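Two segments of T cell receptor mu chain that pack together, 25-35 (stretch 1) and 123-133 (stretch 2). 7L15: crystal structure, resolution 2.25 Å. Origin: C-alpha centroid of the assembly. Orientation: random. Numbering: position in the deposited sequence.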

# COMPACT_ATOMS: atom_id res chain seq x y z
N THR A 25 3.81 -1.52 17.84
CA THR A 25 3.02 -2.68 17.44
C THR A 25 1.87 -2.86 18.41
O THR A 25 2.07 -2.89 19.62
CB THR A 25 3.87 -3.94 17.38
OG1 THR A 25 4.91 -3.74 16.42
CG2 THR A 25 3.04 -5.16 16.96
N TYR A 26 0.66 -2.91 17.87
CA TYR A 26 -0.55 -3.01 18.67
C TYR A 26 -1.29 -4.30 18.31
O TYR A 26 -1.16 -4.82 17.20
CB TYR A 26 -1.47 -1.81 18.44
CG TYR A 26 -0.96 -0.51 19.05
CD1 TYR A 26 0.05 0.25 18.42
CD2 TYR A 26 -1.50 -0.01 20.24
CE1 TYR A 26 0.51 1.44 18.98
CE2 TYR A 26 -1.03 1.16 20.80
CZ TYR A 26 -0.03 1.88 20.17
OH TYR A 26 0.41 3.05 20.75
N GLN A 27 -2.06 -4.80 19.25
CA GLN A 27 -2.94 -5.93 19.00
C GLN A 27 -4.29 -5.41 18.54
O GLN A 27 -4.79 -4.40 19.07
CB GLN A 27 -3.12 -6.79 20.26
CG GLN A 27 -1.82 -7.39 20.78
CD GLN A 27 -2.02 -8.11 22.10
OE1 GLN A 27 -3.15 -8.29 22.58
NE2 GLN A 27 -0.92 -8.52 22.71
N ALA A 28 -4.89 -6.11 17.58
CA ALA A 28 -6.24 -5.80 17.14
C ALA A 28 -7.19 -5.77 18.33
O ALA A 28 -7.05 -6.54 19.29
CB ALA A 28 -6.70 -6.84 16.11
N GLY A 29 -8.17 -4.87 18.26
CA GLY A 29 -9.08 -4.62 19.36
C GLY A 29 -8.60 -3.59 20.36
O GLY A 29 -9.42 -3.04 21.10
N LYS A 30 -7.31 -3.29 20.38
CA LYS A 30 -6.82 -2.31 21.34
C LYS A 30 -7.09 -0.89 20.84
O LYS A 30 -7.52 -0.65 19.71
CB LYS A 30 -5.32 -2.49 21.59
CG LYS A 30 -4.96 -3.79 22.31
CD LYS A 30 -5.24 -3.71 23.79
CE LYS A 30 -4.38 -4.70 24.56
NZ LYS A 30 -5.22 -5.43 25.53
N THR A 31 -6.84 0.07 21.72
CA THR A 31 -7.04 1.47 21.42
C THR A 31 -5.70 2.11 21.07
O THR A 31 -4.71 1.93 21.79
CB THR A 31 -7.70 2.18 22.59
OG1 THR A 31 -9.05 1.69 22.72
CG2 THR A 31 -7.72 3.71 22.37
N LEU A 32 -5.67 2.83 19.96
CA LEU A 32 -4.49 3.60 19.58
C LEU A 32 -4.57 4.97 20.24
O LEU A 32 -5.60 5.64 20.16
CB LEU A 32 -4.43 3.73 18.06
CG LEU A 32 -3.23 4.49 17.51
CD1 LEU A 32 -1.95 3.73 17.87
CD2 LEU A 32 -3.36 4.65 16.01
N SER A 33 -3.48 5.39 20.90
CA SER A 33 -3.37 6.74 21.45
C SER A 33 -2.08 7.37 20.97
O SER A 33 -1.00 6.95 21.38
CB SER A 33 -3.41 6.71 22.98
OG SER A 33 -4.38 5.81 23.45
N LEU A 34 -2.17 8.41 20.14
CA LEU A 34 -0.98 9.09 19.65
C LEU A 34 -0.95 10.51 20.18
O LEU A 34 -1.98 11.12 20.46
CB LEU A 34 -0.92 9.11 18.12
CG LEU A 34 -0.96 7.73 17.43
CD1 LEU A 34 -0.71 7.82 15.93
CD2 LEU A 34 0.04 6.79 18.07
N LYS A 35 0.26 11.05 20.30
CA LYS A 35 0.46 12.43 20.71
C LYS A 35 1.24 13.15 19.62
O LYS A 35 2.13 12.57 19.00
CB LYS A 35 1.21 12.51 22.06
CG LYS A 35 1.60 13.93 22.44
CD LYS A 35 2.03 14.06 23.89
CE LYS A 35 3.23 13.19 24.20
NZ LYS A 35 4.02 13.75 25.33
N GLY A 123 5.86 11.72 11.32
CA GLY A 123 4.91 10.67 11.53
C GLY A 123 5.45 9.63 12.48
O GLY A 123 6.60 9.68 12.93
N THR A 124 4.60 8.66 12.79
CA THR A 124 4.99 7.57 13.67
C THR A 124 4.34 6.31 13.15
O THR A 124 3.21 6.34 12.65
CB THR A 124 4.60 7.87 15.14
OG1 THR A 124 5.06 6.80 15.98
CG2 THR A 124 3.08 8.02 15.31
N ARG A 125 5.06 5.20 13.22
CA ARG A 125 4.66 3.97 12.56
C ARG A 125 3.79 3.11 13.47
O ARG A 125 4.18 2.80 14.59
CB ARG A 125 5.88 3.15 12.15
CG ARG A 125 5.47 2.01 11.25
CD ARG A 125 6.55 0.98 11.02
NE ARG A 125 6.03 -0.03 10.09
CZ ARG A 125 6.69 -1.11 9.71
NH1 ARG A 125 7.91 -1.33 10.18
NH2 ARG A 125 6.13 -1.97 8.85
N VAL A 126 2.65 2.68 12.96
CA VAL A 126 1.77 1.80 13.71
C VAL A 126 1.65 0.48 12.97
O VAL A 126 1.31 0.46 11.78
CB VAL A 126 0.40 2.43 13.95
CG1 VAL A 126 -0.59 1.38 14.47
CG2 VAL A 126 0.54 3.61 14.90
N ILE A 127 1.90 -0.61 13.68
CA ILE A 127 1.73 -1.97 13.16
C ILE A 127 0.65 -2.64 14.00
O ILE A 127 0.80 -2.79 15.21
CB ILE A 127 3.03 -2.78 13.22
CG1 ILE A 127 4.10 -2.14 12.33
CG2 ILE A 127 2.80 -4.21 12.76
CD1 ILE A 127 5.50 -2.62 12.69
N VAL A 128 -0.44 -3.05 13.36
CA VAL A 128 -1.49 -3.78 14.03
C VAL A 128 -1.31 -5.25 13.69
O VAL A 128 -1.12 -5.62 12.52
CB VAL A 128 -2.88 -3.28 13.63
CG1 VAL A 128 -3.98 -4.02 14.43
CG2 VAL A 128 -2.99 -1.76 13.89
N GLU A 129 -1.33 -6.10 14.70
CA GLU A 129 -1.20 -7.53 14.49
C GLU A 129 -2.36 -8.22 15.18
O GLU A 129 -3.03 -7.62 16.03
CB GLU A 129 0.14 -8.04 15.00
CG GLU A 129 0.30 -7.99 16.48
CD GLU A 129 1.71 -8.37 16.91
OE1 GLU A 129 1.97 -8.36 18.14
OE2 GLU A 129 2.55 -8.68 16.01
N PRO A 130 -2.67 -9.45 14.79
CA PRO A 130 -3.82 -10.13 15.39
C PRO A 130 -3.66 -10.30 16.89
O PRO A 130 -2.55 -10.42 17.42
CB PRO A 130 -3.85 -11.50 14.69
CG PRO A 130 -2.68 -11.51 13.74
CD PRO A 130 -2.20 -10.12 13.57
N ARG A 131 -4.78 -10.29 17.59
CA ARG A 131 -4.72 -10.51 19.02
C ARG A 131 -4.43 -11.99 19.27
O ARG A 131 -4.90 -12.85 18.52
CB ARG A 131 -6.00 -10.05 19.71
CG ARG A 131 -7.06 -11.07 19.89
CD ARG A 131 -8.34 -10.60 19.24
NE ARG A 131 -9.05 -9.60 20.04
CZ ARG A 131 -9.88 -8.70 19.53
NH1 ARG A 131 -10.07 -8.65 18.22
NH2 ARG A 131 -10.49 -7.83 20.33
N PRO A 132 -3.60 -12.30 20.26
CA PRO A 132 -3.27 -13.71 20.53
C PRO A 132 -4.51 -14.52 20.85
O PRO A 132 -5.52 -14.00 21.35
CB PRO A 132 -2.32 -13.62 21.72
CG PRO A 132 -1.69 -12.25 21.60
CD PRO A 132 -2.85 -11.40 21.15
N ALA A 133 -4.45 -15.79 20.50
CA ALA A 133 -5.53 -16.72 20.75
C ALA A 133 -4.91 -18.11 20.73
O ALA A 133 -3.70 -18.25 20.56
CB ALA A 133 -6.66 -16.54 19.73

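Strand 25-27 of stretch 1 pairs in parallel with strand 124-129 of stretch 2. Together the two stretches bury 696 Å² of surface. The pairing rests on three backbone hydrogen bonds, and side chains fill in around them.

Thr-25 pairs with Ile-127, their CA atoms 4.5 Å apart. Its CA approaches Ile-127 O at 3.1 Å in a CA-H...O contact. Thr-25, Gln-27, Ile-127 and Glu-129 share one face of the sheet. There the Thr-25 methyl CG2 packs against Glu-129 CD at 3.5 Å, and OG1 lies 3.8 Å from Ile-127 CB. Threonine is beta-branched and suits an exposed strand position.

Tyr-26 supplies two of the hydrogen bonds. Its N donates to Ile-127 O at 2.7 Å, and its O accepts from Glu-129 N at 2.8 Å. One residue thus bridges two positions of the partner, as is usual in a parallel pair. The same Tyr-26 O also receives a CA-H...O contact from Val-128 CA at 3.4 Å. The side chain lies on the other face, with that of Val-128. Tyr-26 CD1 is 4.2 Å from Val-126 CG1, an apolar contact. The hydroxyl is hydrogen-bonded elsewhere in the structure.

Gln-27 pairs with Glu-129, and its CA makes a CA-H...O contact with Glu-129 O at 3.4 Å. The side chain runs along the partner: CB is 4.2 Å from Arg-131 CA, and OE1 is 3.4 Å from Pro-132 CD. Gln-27 also opens a type II turn, closed by Lys-30 N donating to Gln-27 O at 3.0 Å.

Ala-28 gives the third hydrogen bond, from its N to Glu-129 O at 2.9 Å. Its small CB points toward stretch 2 and meets Val-128 CG1 at 4.3 Å. The Arg-131 guanidinium lies over the turn. Ala-28 O and Gly-29 N sit over one of its faces, with Ala-28 O 3.6 Å from Arg-131 CZ.

Gly-29 has phi/psi of 88/-19, where a CB would be jammed against the preceding carbonyl O. An ideal CB would also clash with Arg-131 NH2, at 2.2 Å. Lys-30 and Thr-31 make no contact with stretch 2.

The chain then returns as strand 32-35. Leu-32 is buried, and its CD1 packs on Val-126 CG2 at 3.9 Å. Ser-33 is exposed and out of reach. Leu-34 is buried too, and its CD1 meets the Thr-124 methyl CG2 at 3.8 Å. Lys-35 points away. The alternation lets leucines face stretch 2, while Ser-33 and Lys-35 stay clear of it.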